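Local coordinates for phosphonate monoester hydrolase (PDB 4UPK), which belongs to the sulfatase family of the alkaline phosphatase clan and is built around a large mixed beta sheet, at residues G92-N97 with A409-S414; Y76-P81 with T389-L394; G335-T340 with I373-G378; A121-L126 with G230-A235. All coordinates share one frame; numbering follows the deposited sequence.

Contact 1: residues G92-N97 with A409-S414; sequences GQYAMN and AVDGRS
D411 reaches across to Y94 and N97 at the start of helix 95-98, a worked example of one carboxylate tying a helix entrance to a distant loop. Its CB packs 3.6 Å from Y94 CD2. Chi1 of -65° turns D411 CG anti to its own carbonyl carbon, and CG lies equally near that ring carbon; ring and carboxylate planes are 29° apart. At the tip, OD2 is gripped by two donors. Y94 N comes to it at 2.8 Å on the anti lone pair, while N97 ND2 approaches on the syn side at 2.7 Å, slightly out of the carboxylate plane. The second oxygen, OD1, forms a salt bridge with R536, which probably stabilises the negative charge of this buried group.

The backbones are joined as well. G92 O takes a hydrogen bond from G412 N at 3.0 Å and a weak, bent one from D411 N. Beside them, the Q93 side chain lies against A409, with CG 3.2 Å from A409 O and NE2 near A409 CB. A water donates to both Y94 OH and D411 O, and the same tyrosine hydroxyl is hydrogen-bonded to E390.

Around this junction, M96 packs on helix 499-515, on strand 431-436 and on M517 of the second subunit, while V410 rests on helix 394-402.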
# COMPACT_ATOMS: atom_id res chain seq x y z
N GLY A 92 8.65 -21.06 3.51
CA GLY A 92 7.94 -22.33 3.60
C GLY A 92 7.28 -22.76 2.29
O GLY A 92 6.43 -23.66 2.28
N GLN A 93 7.70 -22.13 1.16
CA GLN A 93 7.16 -22.40 -0.18
C GLN A 93 8.21 -22.96 -1.13
O GLN A 93 9.39 -22.65 -1.00
CB GLN A 93 6.63 -21.09 -0.83
CG GLN A 93 5.59 -20.33 -0.04
CD GLN A 93 5.12 -19.09 -0.77
OE1 GLN A 93 5.23 -18.96 -1.98
NE2 GLN A 93 4.51 -18.19 -0.05
N TYR A 94 7.76 -23.72 -2.13
CA TYR A 94 8.61 -24.22 -3.20
C TYR A 94 9.00 -23.00 -4.07
O TYR A 94 8.27 -22.02 -4.10
CB TYR A 94 7.84 -25.24 -4.07
CG TYR A 94 7.57 -26.56 -3.38
CD1 TYR A 94 8.60 -27.46 -3.11
CD2 TYR A 94 6.26 -26.97 -3.09
CE1 TYR A 94 8.35 -28.70 -2.52
CE2 TYR A 94 6.01 -28.19 -2.47
CZ TYR A 94 7.05 -29.06 -2.19
OH TYR A 94 6.79 -30.25 -1.56
N ALA A 95 10.16 -23.06 -4.74
CA ALA A 95 10.64 -22.02 -5.64
C ALA A 95 9.62 -21.74 -6.74
O ALA A 95 9.58 -20.60 -7.21
CB ALA A 95 11.98 -22.44 -6.24
N MET A 96 8.78 -22.76 -7.17
CA MET A 96 7.73 -22.61 -8.19
C MET A 96 6.63 -21.65 -7.71
O MET A 96 5.94 -21.06 -8.51
CB MET A 96 7.15 -23.96 -8.69
CG MET A 96 6.52 -24.85 -7.62
SD MET A 96 6.09 -26.47 -8.29
CE MET A 96 5.50 -27.26 -6.82
N ASN A 97 6.53 -21.48 -6.40
CA ASN A 97 5.58 -20.60 -5.76
C ASN A 97 6.19 -19.25 -5.33
O ASN A 97 5.63 -18.19 -5.68
CB ASN A 97 4.87 -21.32 -4.61
CG ASN A 97 3.94 -22.39 -5.13
OD1 ASN A 97 3.40 -22.30 -6.23
ND2 ASN A 97 3.73 -23.43 -4.36
N ALA A 409 -0.34 -20.06 2.01
CA ALA A 409 0.76 -19.92 1.04
C ALA A 409 1.91 -20.93 1.30
O ALA A 409 2.61 -21.32 0.37
CB ALA A 409 1.31 -18.50 1.08
N VAL A 410 2.08 -21.35 2.57
CA VAL A 410 3.12 -22.29 2.99
C VAL A 410 2.84 -23.70 2.45
O VAL A 410 1.82 -24.33 2.79
CB VAL A 410 3.37 -22.24 4.53
CG1 VAL A 410 4.31 -23.33 5.00
CG2 VAL A 410 3.89 -20.87 4.96
N ASP A 411 3.75 -24.18 1.59
CA ASP A 411 3.70 -25.51 0.97
C ASP A 411 4.17 -26.61 1.93
O ASP A 411 3.74 -27.76 1.79
CB ASP A 411 4.57 -25.55 -0.30
CG ASP A 411 4.09 -24.66 -1.43
OD1 ASP A 411 2.88 -24.70 -1.75
OD2 ASP A 411 4.93 -23.97 -2.03
N GLY A 412 5.06 -26.25 2.86
CA GLY A 412 5.62 -27.15 3.86
C GLY A 412 4.63 -27.55 4.92
O GLY A 412 3.61 -26.89 5.12
N ARG A 413 4.94 -28.65 5.61
CA ARG A 413 4.12 -29.20 6.68
C ARG A 413 4.94 -29.32 7.97
O ARG A 413 6.12 -29.67 7.93
CB ARG A 413 3.56 -30.57 6.27
CG ARG A 413 2.51 -30.49 5.15
CD ARG A 413 1.97 -31.85 4.77
NE ARG A 413 1.30 -32.53 5.88
CZ ARG A 413 0.86 -33.79 5.83
NH1 ARG A 413 0.98 -34.50 4.72
NH2 ARG A 413 0.30 -34.34 6.89
N SER A 414 4.30 -29.01 9.10
CA SER A 414 4.91 -29.09 10.43
C SER A 414 5.52 -30.47 10.72
O SER A 414 4.88 -31.50 10.49
CB SER A 414 3.88 -28.72 11.50
OG SER A 414 4.45 -28.76 12.80
O HOH W 1 5.16 -29.95 0.62

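Contact 2: residues Y76-P81 with T389-L394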
# COMPACT_ATOMS: atom_id res chain seq x y z
N TYR A 76 16.03 -32.75 2.60
CA TYR A 76 16.53 -32.17 1.37
C TYR A 76 16.11 -30.74 1.16
O TYR A 76 14.97 -30.39 1.46
CB TYR A 76 16.09 -33.03 0.16
CG TYR A 76 16.70 -34.42 0.15
CD1 TYR A 76 16.15 -35.45 0.91
CD2 TYR A 76 17.84 -34.70 -0.59
CE1 TYR A 76 16.77 -36.70 1.00
CE2 TYR A 76 18.44 -35.96 -0.54
CZ TYR A 76 17.90 -36.96 0.25
OH TYR A 76 18.45 -38.22 0.32
N SER A 77 17.03 -29.93 0.63
CA SER A 77 16.74 -28.55 0.23
C SER A 77 15.77 -28.65 -0.99
O SER A 77 15.96 -29.54 -1.83
CB SER A 77 18.02 -27.84 -0.18
OG SER A 77 17.73 -26.52 -0.58
N VAL A 78 14.71 -27.82 -1.07
CA VAL A 78 13.76 -27.86 -2.18
C VAL A 78 14.23 -27.04 -3.37
O VAL A 78 13.62 -27.08 -4.45
CB VAL A 78 12.28 -27.54 -1.79
CG1 VAL A 78 11.84 -28.35 -0.59
CG2 VAL A 78 12.07 -26.04 -1.57
N THR A 79 15.31 -26.28 -3.19
CA THR A 79 15.86 -25.47 -4.27
C THR A 79 17.28 -25.08 -4.03
O THR A 79 17.78 -25.24 -2.93
CB THR A 79 14.93 -24.33 -4.73
OG1 THR A 79 15.43 -23.78 -5.95
CG2 THR A 79 14.75 -23.27 -3.69
N ASN A 80 17.92 -24.53 -5.06
CA ASN A 80 19.29 -24.07 -5.04
C ASN A 80 19.51 -22.93 -6.07
O ASN A 80 18.75 -22.83 -7.06
CB ASN A 80 20.23 -25.25 -5.33
CG ASN A 80 20.92 -25.77 -4.11
OD1 ASN A 80 21.49 -25.01 -3.34
ND2 ASN A 80 20.96 -27.08 -3.96
N PRO A 81 20.52 -22.06 -5.85
CA PRO A 81 21.49 -22.03 -4.73
C PRO A 81 21.00 -21.29 -3.48
O PRO A 81 19.82 -21.35 -3.16
CB PRO A 81 22.77 -21.48 -5.38
CG PRO A 81 22.32 -20.78 -6.66
CD PRO A 81 20.81 -20.97 -6.80
N THR A 389 11.82 -35.46 4.40
CA THR A 389 11.49 -34.13 4.92
C THR A 389 12.11 -33.11 3.98
O THR A 389 13.07 -33.42 3.27
CB THR A 389 11.83 -33.97 6.43
OG1 THR A 389 13.22 -34.14 6.64
CG2 THR A 389 11.04 -34.93 7.33
N GLU A 390 11.50 -31.92 3.93
CA GLU A 390 11.91 -30.84 3.04
C GLU A 390 12.20 -29.57 3.81
O GLU A 390 11.66 -29.37 4.89
CB GLU A 390 10.82 -30.62 1.98
CG GLU A 390 10.75 -31.75 0.96
CD GLU A 390 9.67 -31.63 -0.08
OE1 GLU A 390 8.85 -30.70 0.04
OE2 GLU A 390 9.64 -32.47 -1.01
N SER A 391 13.06 -28.71 3.23
CA SER A 391 13.49 -27.44 3.84
C SER A 391 12.32 -26.50 4.16
O SER A 391 12.40 -25.69 5.08
CB SER A 391 14.52 -26.76 2.94
OG SER A 391 13.98 -26.49 1.66
N ILE A 392 11.21 -26.63 3.39
CA ILE A 392 9.98 -25.86 3.52
C ILE A 392 9.15 -26.25 4.76
O ILE A 392 8.23 -25.53 5.11
CB ILE A 392 9.16 -25.92 2.21
CG1 ILE A 392 8.77 -27.38 1.85
CG2 ILE A 392 9.90 -25.21 1.09
CD1 ILE A 392 7.64 -27.51 0.86
N ASP A 393 9.50 -27.37 5.41
CA ASP A 393 8.85 -27.88 6.62
C ASP A 393 9.30 -27.18 7.90
O ASP A 393 8.70 -27.38 8.96
CB ASP A 393 9.10 -29.40 6.76
CG ASP A 393 8.57 -30.27 5.65
OD1 ASP A 393 7.69 -29.79 4.87
OD2 ASP A 393 9.01 -31.43 5.55
N LEU A 394 10.35 -26.35 7.82
CA LEU A 394 10.89 -25.68 9.01
C LEU A 394 10.03 -24.52 9.52
O LEU A 394 9.66 -24.52 10.70
CB LEU A 394 12.36 -25.29 8.77
CG LEU A 394 13.44 -26.33 9.10
CD1 LEU A 394 13.25 -27.63 8.36
CD2 LEU A 394 14.80 -25.80 8.76
O HOH W 2 15.60 -24.65 0.60
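Y76 and E390 form a parallel beta bridge where strands 70-76 and 388-390 end in the central mixed sheet of this alkaline phosphatase-type fold. Y76 spends both its backbone polar groups on the partner: its N donates to T389 O at 3.1 Å, and its O accepts from S391 N, with E390 CA supplying a further CA-H...O contact to Y76 O.

Past the bridge, serine hydroxyls take over from the backbone. S391 OG accepts from V78 N at 3.1 Å and also meets a water, which in turn donates to S77 OG. That second hydroxyl donates to T79 O at 2.7 Å and is also hydrogen-bonded to S85 of helix 82-91. On the other chain, the 3-10 turn is closed by a reciprocal pair: E390 N donates to D393 OD2 from above the carboxylate plane, and D393 N returns a bond to E390 O.

The buried carboxylate of E390 is satisfied from outside, OE1 by Y94 OH and OE2 by F432 N. D393 OD1 forms a salt bridge with R428 and accepts from R413 N.

V78 packs with both methyls: CG1 sits 3.6 Å from E390 CB, and CG2 meets I392 CG2 at 3.5 Å.

Contact 3: residues G335-T340 with I373-G378; sequences GQYDDT and IIRAPG
The guanidinium of R375 carries the Y337 ring on one face, CE2 standing 3.4 Å above its plane and displaced toward the rim, with the two planes 39° apart. Seen from the tyrosine, R375 NE approaches its ring obliquely. D338 OD1 also sits oblique to the guanidinium, well out of its plane; at 3.7 Å from NH2 it makes a long salt bridge of charges alone, with no N-H directed at it. NH1 instead donates to a water 2.7 Å away, and that water gives its own hydrogens to Y337 O and T340 O.

These two carbonyls belong to residues 337 and 340, the ends of a type I beta turn. The turn follows the Schellman motif at G335 that ends helix 303-333, and it feeds strand 340-346, which pairs antiparallel with strand 372-375 in the mixed sheet. R375 reaches from strand 372-375 toward the turn, its chain extended from CG to NE after chi1 of -158° has set CG anti to the backbone N.

R375 NE and Y337 OH come within 3.3 Å at a poor angle; D68 OD2 is the partner they share, by salt bridge and hydrogen bond respectively. T340 O and R375 O lie 3.4 Å apart, two acceptors with no bond between them. Further along, P377 is set against the turn, its CB 3.0 Å from D338 O.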
# COMPACT_ATOMS: atom_id res chain seq x y z
N GLY A 335 19.70 -21.28 32.03
CA GLY A 335 18.55 -22.13 32.28
C GLY A 335 17.47 -21.97 31.22
O GLY A 335 16.28 -22.07 31.52
N GLN A 336 17.89 -21.68 29.98
CA GLN A 336 17.01 -21.45 28.84
C GLN A 336 17.01 -22.60 27.82
O GLN A 336 16.21 -22.57 26.91
CB GLN A 336 17.37 -20.14 28.13
CG GLN A 336 17.06 -18.87 28.93
CD GLN A 336 17.43 -17.65 28.10
OE1 GLN A 336 16.56 -16.96 27.56
NE2 GLN A 336 18.72 -17.41 27.90
N TYR A 337 17.87 -23.61 28.00
CA TYR A 337 17.99 -24.76 27.11
C TYR A 337 16.72 -25.63 27.00
O TYR A 337 16.30 -25.94 25.89
CB TYR A 337 19.20 -25.61 27.52
CG TYR A 337 19.47 -26.83 26.67
CD1 TYR A 337 20.13 -26.73 25.45
CD2 TYR A 337 19.13 -28.11 27.12
CE1 TYR A 337 20.42 -27.85 24.68
CE2 TYR A 337 19.42 -29.24 26.37
CZ TYR A 337 20.07 -29.11 25.15
OH TYR A 337 20.36 -30.23 24.41
N ASP A 338 16.13 -26.03 28.14
CA ASP A 338 14.94 -26.89 28.15
C ASP A 338 13.67 -26.20 27.64
O ASP A 338 12.83 -26.88 27.09
CB ASP A 338 14.70 -27.53 29.53
CG ASP A 338 15.88 -28.29 30.13
OD1 ASP A 338 16.63 -28.93 29.36
OD2 ASP A 338 16.00 -28.32 31.37
N ASP A 339 13.57 -24.85 27.77
CA ASP A 339 12.43 -24.02 27.34
C ASP A 339 12.60 -23.39 25.92
O ASP A 339 11.91 -22.41 25.60
CB ASP A 339 12.20 -22.88 28.38
CG ASP A 339 11.63 -23.29 29.73
OD1 ASP A 339 11.21 -24.47 29.88
OD2 ASP A 339 11.57 -22.42 30.63
N THR A 340 13.52 -23.94 25.08
CA THR A 340 13.82 -23.41 23.74
C THR A 340 13.63 -24.43 22.61
O THR A 340 14.13 -25.56 22.69
CB THR A 340 15.25 -22.80 23.73
OG1 THR A 340 15.31 -21.79 24.72
CG2 THR A 340 15.66 -22.19 22.36
N ILE A 373 18.46 -31.10 12.91
CA ILE A 373 18.33 -31.48 14.31
C ILE A 373 17.32 -30.53 14.89
O ILE A 373 17.44 -29.31 14.74
CB ILE A 373 19.66 -31.47 15.14
CG1 ILE A 373 20.82 -32.25 14.44
CG2 ILE A 373 19.42 -32.00 16.57
CD1 ILE A 373 22.26 -31.85 14.90
N ILE A 374 16.30 -31.09 15.55
CA ILE A 374 15.29 -30.29 16.21
C ILE A 374 15.15 -30.73 17.65
O ILE A 374 14.87 -31.90 17.92
CB ILE A 374 13.92 -30.23 15.45
CG1 ILE A 374 14.09 -29.65 14.01
CG2 ILE A 374 12.87 -29.44 16.27
CD1 ILE A 374 12.79 -29.62 13.11
N ARG A 375 15.36 -29.79 18.58
CA ARG A 375 15.15 -30.04 19.99
C ARG A 375 14.01 -29.16 20.45
O ARG A 375 14.01 -27.95 20.23
CB ARG A 375 16.39 -29.78 20.85
CG ARG A 375 16.28 -30.56 22.15
CD ARG A 375 17.31 -30.18 23.17
NE ARG A 375 17.09 -30.88 24.44
CZ ARG A 375 16.22 -30.51 25.38
NH1 ARG A 375 15.47 -29.43 25.21
NH2 ARG A 375 16.10 -31.22 26.49
N ALA A 376 13.04 -29.78 21.10
CA ALA A 376 11.90 -29.08 21.65
C ALA A 376 11.64 -29.66 23.02
O ALA A 376 11.80 -30.87 23.19
CB ALA A 376 10.68 -29.29 20.75
N PRO A 377 11.23 -28.84 24.02
CA PRO A 377 10.88 -29.43 25.34
C PRO A 377 9.85 -30.56 25.19
O PRO A 377 8.83 -30.38 24.51
CB PRO A 377 10.29 -28.24 26.13
CG PRO A 377 10.06 -27.16 25.13
CD PRO A 377 11.01 -27.38 24.00
N GLY A 378 10.17 -31.72 25.74
CA GLY A 378 9.33 -32.91 25.68
C GLY A 378 9.52 -33.81 24.46
O GLY A 378 8.72 -34.74 24.26
O HOH W 3 15.92 -27.25 23.61

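Contact 4: residues A121-L126 with G230-A235; sequences AGYLPL and GQNWFA
L126 N donates to F234 O at 2.8 Å where the two chains, running 30° apart, come into parallel register, and A235 CA returns a CA-H...O contact to L126 O. One residue earlier, P125 has no N-H to offer, and L124 O and F234 O lie 3.4 Å apart as two acceptors. Where the chains stand farther apart, near Y123 and W233, a water links them, donating to N232 O at 2.6 Å and accepting from L124 N.

Y123 packs against the second chain. Chi1 of -72° puts its CG anti to the carbonyl carbon; CE2 is 3.7 Å from N232 CB and CD2 3.8 Å from F234 CB. The ring and amide planes of Y123 and N232 are 17° apart. Y123 OH bonds to S34 O, while N232 OD1 accepts from the backbone N of Q33 and of S34.

In the fold, a Schellman motif at G122 ends helix 114-120 and turns the chain into strand 125-127, which pairs with strand 234-239 in the mixed sheet. P125 and F234 share the sheet face toward that helix, where F234 also packs on M118. L126 and A235 point to the other face. L124 touches P145 of the third subunit. P125 CB meets the F234 ring obliquely, 3.5 Å from CD2 and 3.7 Å from CE2.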
# COMPACT_ATOMS: atom_id res chain seq x y z
N ALA A 121 2.97 -13.08 16.37
CA ALA A 121 3.03 -13.83 17.63
C ALA A 121 3.71 -13.00 18.77
O ALA A 121 3.80 -13.49 19.91
CB ALA A 121 3.75 -15.16 17.42
N GLY A 122 4.14 -11.77 18.46
CA GLY A 122 4.74 -10.84 19.41
C GLY A 122 6.25 -10.90 19.53
O GLY A 122 6.83 -10.27 20.42
N TYR A 123 6.90 -11.66 18.65
CA TYR A 123 8.35 -11.82 18.64
C TYR A 123 9.06 -10.77 17.79
O TYR A 123 8.56 -10.37 16.73
CB TYR A 123 8.74 -13.19 18.09
CG TYR A 123 8.45 -14.35 19.02
CD1 TYR A 123 7.23 -15.02 18.98
CD2 TYR A 123 9.42 -14.83 19.89
CE1 TYR A 123 6.97 -16.10 19.82
CE2 TYR A 123 9.17 -15.90 20.74
CZ TYR A 123 7.94 -16.54 20.70
OH TYR A 123 7.70 -17.62 21.51
N LEU A 124 10.26 -10.35 18.25
CA LEU A 124 11.12 -9.49 17.46
C LEU A 124 12.17 -10.45 16.88
O LEU A 124 12.99 -10.97 17.65
CB LEU A 124 11.78 -8.36 18.28
CG LEU A 124 12.70 -7.40 17.49
CD1 LEU A 124 11.91 -6.46 16.61
CD2 LEU A 124 13.56 -6.59 18.41
N PRO A 125 12.12 -10.76 15.56
CA PRO A 125 13.09 -11.71 14.99
C PRO A 125 14.49 -11.11 14.93
O PRO A 125 14.75 -10.18 14.17
CB PRO A 125 12.49 -12.04 13.60
CG PRO A 125 11.13 -11.43 13.59
CD PRO A 125 11.19 -10.28 14.53
N LEU A 126 15.39 -11.61 15.77
CA LEU A 126 16.77 -11.10 15.84
C LEU A 126 17.65 -11.81 14.84
O LEU A 126 17.71 -13.04 14.84
CB LEU A 126 17.33 -11.24 17.26
CG LEU A 126 16.46 -10.66 18.40
CD1 LEU A 126 16.90 -11.17 19.74
CD2 LEU A 126 16.42 -9.14 18.36
N GLY A 230 14.81 -14.41 29.81
CA GLY A 230 13.59 -14.17 30.58
C GLY A 230 12.41 -13.85 29.69
O GLY A 230 11.31 -14.35 29.93
N GLN A 231 12.63 -13.01 28.67
CA GLN A 231 11.63 -12.63 27.68
C GLN A 231 11.60 -13.68 26.57
O GLN A 231 12.54 -14.47 26.44
CB GLN A 231 11.95 -11.25 27.09
CG GLN A 231 11.34 -10.08 27.87
CD GLN A 231 12.05 -9.70 29.17
OE1 GLN A 231 13.27 -9.84 29.32
NE2 GLN A 231 11.29 -9.15 30.11
N ASN A 232 10.51 -13.73 25.79
CA ASN A 232 10.41 -14.70 24.69
C ASN A 232 11.18 -14.15 23.51
O ASN A 232 10.80 -13.11 22.96
CB ASN A 232 8.95 -14.98 24.33
CG ASN A 232 8.20 -15.81 25.33
OD1 ASN A 232 8.73 -16.26 26.35
ND2 ASN A 232 6.93 -16.04 25.06
N TRP A 233 12.28 -14.80 23.15
CA TRP A 233 13.09 -14.33 22.04
C TRP A 233 13.09 -15.31 20.88
O TRP A 233 12.83 -16.50 21.06
CB TRP A 233 14.53 -13.92 22.47
CG TRP A 233 15.28 -14.94 23.26
CD1 TRP A 233 15.52 -14.92 24.60
CD2 TRP A 233 15.94 -16.10 22.75
NE1 TRP A 233 16.26 -16.01 24.96
CE2 TRP A 233 16.53 -16.77 23.85
CE3 TRP A 233 16.07 -16.68 21.47
CZ2 TRP A 233 17.23 -17.97 23.72
CZ3 TRP A 233 16.79 -17.86 21.34
CH2 TRP A 233 17.37 -18.49 22.45
N PHE A 234 13.38 -14.77 19.68
CA PHE A 234 13.57 -15.48 18.42
C PHE A 234 14.88 -14.95 17.82
O PHE A 234 14.96 -13.78 17.41
CB PHE A 234 12.36 -15.28 17.47
CG PHE A 234 12.48 -15.82 16.07
CD1 PHE A 234 13.22 -16.98 15.80
CD2 PHE A 234 11.80 -15.22 15.01
CE1 PHE A 234 13.32 -17.48 14.50
CE2 PHE A 234 11.90 -15.73 13.71
CZ PHE A 234 12.64 -16.86 13.46
N ALA A 235 15.92 -15.82 17.81
CA ALA A 235 17.24 -15.49 17.30
C ALA A 235 17.56 -16.39 16.13
O ALA A 235 17.38 -17.62 16.21
CB ALA A 235 18.30 -15.64 18.39
O HOH W 4 10.89 -11.12 21.24

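Contacts 2, 3 and 4 reach one mixed sheet; contact 1 joins the entrance of helix 95-98 to a loop. Contact 2, centred about 8 Å from the chain's centre, is most central and wholly buried; contact 1 is nearly as buried and touches it where Q93 O packs on I392 CG2. The centres of contacts 3 and 4 lie about 23 Å from the chain's centre; contact 4 is buried, contact 3 only partly. Chemistry follows place: carboxylates and hydroxyls find several partners in contacts 1 and 2, R375 of contact 3 relies on a ring, a water, a long salt bridge and D68 outside the contact, and contact 4 is largely apolar. Q336 OE1 and W233 NE1 join contacts 3 and 4.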